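Local atomic coordinates of malate dehydrogenase (Entamoeba histolytica, PDB entry 3I0P), a protein that probably catalyses the reversible, NAD-dependent oxidation of malate to oxaloacetate. Residues D306-L311 and I323-E328. Residues are numbered along the deposited sequence; the frame is centred on the assembly and turned at random.
With NAD (nicotinamide-adenine-dinucleotide), chain B.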
loop_
_atom_site.group_PDB
_atom_site.type_symbol
_atom_site.label_atom_id
_atom_site.label_comp_id
_atom_site.label_asym_id
_atom_site.label_seq_id
_atom_site.Cartn_x
_atom_site.Cartn_y
_atom_site.Cartn_z
ATOM N N ASP A 306 -8.568 -3.839 19.329
ATOM C CA ASP A 306 -8.250 -2.661 20.126
ATOM C C ASP A 306 -7.938 -1.440 19.257
ATOM O O ASP A 306 -8.365 -0.324 19.586
ATOM C CB ASP A 306 -7.076 -2.933 21.070
ATOM C CG ASP A 306 -7.478 -3.706 22.313
ATOM O OD1 ASP A 306 -8.679 -3.715 22.661
ATOM O OD2 ASP A 306 -6.576 -4.298 22.948
ATOM N N ILE A 307 -7.193 -1.644 18.167
ATOM C CA ILE A 307 -6.896 -0.552 17.229
ATOM C C ILE A 307 -8.199 -0.020 16.616
ATOM O O ILE A 307 -8.461 1.183 16.662
ATOM C CB ILE A 307 -5.815 -0.959 16.158
ATOM C CG1 ILE A 307 -4.405 -0.886 16.763
ATOM C CG2 ILE A 307 -5.882 -0.085 14.900
ATOM C CD1 ILE A 307 -3.404 -1.851 16.143
ATOM N N ASN A 308 -9.021 -0.928 16.088
ATOM C CA ASN A 308 -10.330 -0.591 15.528
ATOM C C ASN A 308 -11.242 0.120 16.519
ATOM O O ASN A 308 -11.856 1.150 16.190
ATOM C CB ASN A 308 -11.024 -1.849 14.992
ATOM C CG ASN A 308 -10.425 -2.342 13.682
ATOM O OD1 ASN A 308 -9.729 -1.602 12.995
ATOM N ND2 ASN A 308 -10.705 -3.586 13.327
ATOM N N ARG A 309 -11.322 -0.420 17.735
ATOM C CA ARG A 309 -12.180 0.161 18.764
ATOM C C ARG A 309 -11.736 1.560 19.164
ATOM O O ARG A 309 -12.573 2.448 19.345
ATOM C CB ARG A 309 -12.270 -0.743 19.976
ATOM C CG ARG A 309 -13.115 -1.959 19.707
ATOM C CD ARG A 309 -13.144 -2.882 20.893
ATOM N NE ARG A 309 -12.974 -4.255 20.450
ATOM C CZ ARG A 309 -11.878 -4.971 20.663
ATOM N NH1 ARG A 309 -10.857 -4.456 21.328
ATOM N NH2 ARG A 309 -11.807 -6.212 20.221
ATOM N N THR A 310 -10.421 1.750 19.279
ATOM C CA THR A 310 -9.844 3.055 19.575
ATOM C C THR A 310 -10.180 4.032 18.468
ATOM O O THR A 310 -10.603 5.155 18.737
ATOM C CB THR A 310 -8.318 2.967 19.751
ATOM O OG1 THR A 310 -8.027 2.056 20.808
ATOM C CG2 THR A 310 -7.715 4.333 20.085
ATOM N N LEU A 311 -9.995 3.589 17.229
ATOM C CA LEU A 311 -10.246 4.428 16.058
ATOM C C LEU A 311 -11.693 4.928 16.027
ATOM O O LEU A 311 -11.932 6.135 15.896
ATOM C CB LEU A 311 -9.882 3.688 14.762
ATOM C CG LEU A 311 -8.393 3.518 14.405
ATOM C CD1 LEU A 311 -8.246 2.598 13.199
ATOM C CD2 LEU A 311 -7.696 4.859 14.149
ATOM N N ILE A 323 -17.390 6.443 12.613
ATOM C CA ILE A 323 -16.145 6.142 11.938
ATOM C C ILE A 323 -16.156 4.639 11.639
ATOM O O ILE A 323 -16.572 3.840 12.475
ATOM C CB ILE A 323 -14.930 6.555 12.820
ATOM C CG1 ILE A 323 -14.891 8.084 12.971
ATOM C CG2 ILE A 323 -13.604 6.011 12.260
ATOM C CD1 ILE A 323 -13.983 8.610 14.079
ATOM N N TYR A 324 -15.732 4.268 10.435
ATOM C CA TYR A 324 -15.666 2.860 10.044
ATOM C C TYR A 324 -14.216 2.360 10.014
ATOM O O TYR A 324 -13.263 3.144 10.060
ATOM C CB TYR A 324 -16.316 2.644 8.670
ATOM C CG TYR A 324 -17.742 3.139 8.547
ATOM C CD1 TYR A 324 -18.811 2.246 8.516
ATOM C CD2 TYR A 324 -18.025 4.506 8.450
ATOM C CE1 TYR A 324 -20.124 2.698 8.405
ATOM C CE2 TYR A 324 -19.337 4.966 8.330
ATOM C CZ TYR A 324 -20.378 4.055 8.308
ATOM O OH TYR A 324 -21.673 4.505 8.193
ATOM N N THR A 325 -14.057 1.046 9.954
ATOM C CA THR A 325 -12.761 0.460 9.665
ATOM C C THR A 325 -12.888 -0.480 8.452
ATOM O O THR A 325 -13.998 -0.872 8.064
ATOM C CB THR A 325 -12.163 -0.278 10.886
ATOM O OG1 THR A 325 -13.012 -1.365 11.242
ATOM C CG2 THR A 325 -12.014 0.656 12.082
ATOM N N ALA A 326 -11.750 -0.821 7.847
ATOM C CA ALA A 326 -11.720 -1.658 6.657
ATOM C C ALA A 326 -12.600 -2.888 6.828
ATOM O O ALA A 326 -12.410 -3.673 7.761
ATOM C CB ALA A 326 -10.295 -2.061 6.338
ATOM N N GLY A 327 -13.577 -3.034 5.941
ATOM C CA GLY A 327 -14.417 -4.226 5.916
ATOM C C GLY A 327 -15.688 -4.179 6.749
ATOM O O GLY A 327 -16.451 -5.144 6.756
ATOM N N GLU A 328 -15.915 -3.063 7.443
ATOM C CA GLU A 328 -17.083 -2.899 8.330
ATOM C C GLU A 328 -18.354 -2.721 7.509
ATOM O O GLU A 328 -19.328 -3.453 7.705
ATOM C CB GLU A 328 -16.881 -1.711 9.288
ATOM C CG GLU A 328 -17.915 -1.576 10.391
ATOM C CD GLU A 328 -17.516 -0.546 11.454
ATOM O OE1 GLU A 328 -16.518 0.183 11.221
ATOM O OE2 GLU A 328 -18.190 -0.471 12.526
HETATM P PA NAD B . -13.947 1.720 -2.421
HETATM O O1A NAD B . -15.388 1.270 -2.440
HETATM O O2A NAD B . -13.644 3.153 -2.721
HETATM O O5B NAD B . -13.378 1.343 -0.966
HETATM C C5B NAD B . -13.570 0.017 -0.441
HETATM C C4B NAD B . -12.679 -0.267 0.777
HETATM O O4B NAD B . -12.566 0.875 1.636
HETATM C C3B NAD B . -13.236 -1.366 1.657
HETATM O O3B NAD B . -12.135 -2.050 2.279
HETATM C C2B NAD B . -14.043 -0.622 2.698
HETATM O O2B NAD B . -14.155 -1.367 3.911
HETATM C C1B NAD B . -13.200 0.621 2.899
HETATM N N9A NAD B . -13.957 1.830 3.340
HETATM C C8A NAD B . -14.924 2.470 2.667
HETATM N N7A NAD B . -15.321 3.532 3.401
HETATM C C5A NAD B . -14.586 3.559 4.536
HETATM C C6A NAD B . -14.536 4.396 5.656
HETATM N N6A NAD B . -15.359 5.466 5.770
HETATM N N1A NAD B . -13.658 4.130 6.654
HETATM C C2A NAD B . -12.834 3.077 6.578
HETATM N N3A NAD B . -12.857 2.262 5.514
HETATM C C4A NAD B . -13.724 2.481 4.485
HETATM O O3 NAD B . -13.028 0.759 -3.358
HETATM P PN NAD B . -13.012 0.634 -4.982
HETATM O O1N NAD B . -11.661 1.118 -5.452
HETATM O O2N NAD B . -14.278 1.208 -5.569
HETATM O O5D NAD B . -13.068 -0.947 -5.234
HETATM C C5D NAD B . -14.306 -1.661 -5.171
HETATM C C4D NAD B . -14.106 -3.111 -5.604
HETATM O O4D NAD B . -13.693 -3.173 -6.972
HETATM C C3D NAD B . -13.021 -3.811 -4.796
HETATM O O3D NAD B . -13.592 -4.998 -4.228
HETATM C C2D NAD B . -11.898 -4.106 -5.791
HETATM O O2D NAD B . -11.201 -5.349 -5.594
HETATM C C1D NAD B . -12.653 -4.149 -7.100
HETATM N N1N NAD B . -11.780 -3.901 -8.245
HETATM C C2N NAD B . -11.386 -4.959 -8.989
HETATM C C3N NAD B . -10.552 -4.771 -10.094
HETATM C C7N NAD B . -10.102 -5.935 -10.932
HETATM O O7N NAD B . -9.374 -5.724 -11.894
HETATM N N7N NAD B . -10.502 -7.163 -10.612
HETATM C C4N NAD B . -10.134 -3.477 -10.418
HETATM C C5N NAD B . -10.549 -2.401 -9.626
HETATM C C6N NAD B . -11.383 -2.644 -8.535
HETATM O O HOH W 1 -11.784 -3.845 10.649
#
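The adenosine end of the NAD site is bordered by the loop that leads into helix 328-340, and Thr325 and Ile323 of this loop pack on helix 297-312. Thr325 is central, meeting Asn308 and, more loosely, Leu311. Thr325 turns its methyl and hydroxyl branches to the helix, and the methyl CG2 lies 3.3 Å from Asn308 OD1. With CG2 anti to the carbonyl carbon (chi1 63°), the methyl reaches Asn308 while OG1 reaches a water. Asn308 ND2 is hydrogen-bonded to Glu174. It also makes a weak bond to this water, which accepts from it. The same water lies 2.8 Å from Thr325 OG1 and donates to Ala326 O, so it links helix and loop. About one turn further along the helix, Ile323 CD1 sits 3.7 Å from Leu311 O, and Leu311 CD1 is 4.4 Å from Thr325 CG2. Tyr248 of the second subunit packs on Ile323, and Glu252 of the second subunit on Leu311.

Within the loop, residues Thr325 to Glu328 form a type II beta turn, closed by a backbone bond from Glu328 N to Thr325 O. The Glu328 carboxylate turns back on the loop, and its OE1 accepts from Thr325 N at 2.9 Å. Salt bridges to Arg312 and Arg322 also hold this carboxylate. Gly327 N donates to NAD O2B at 2.7 Å, with a nearly straight N-H...O angle of 167°. Tyr324, pointing away from the helix, brings its CB to 3.7 Å from NAD N1A. A type II turn whose third residue, Gly327, is the N-cap of helix 328-340 thus forms part of the adenosine pocket of this malate/L-lactate dehydrogenase family member.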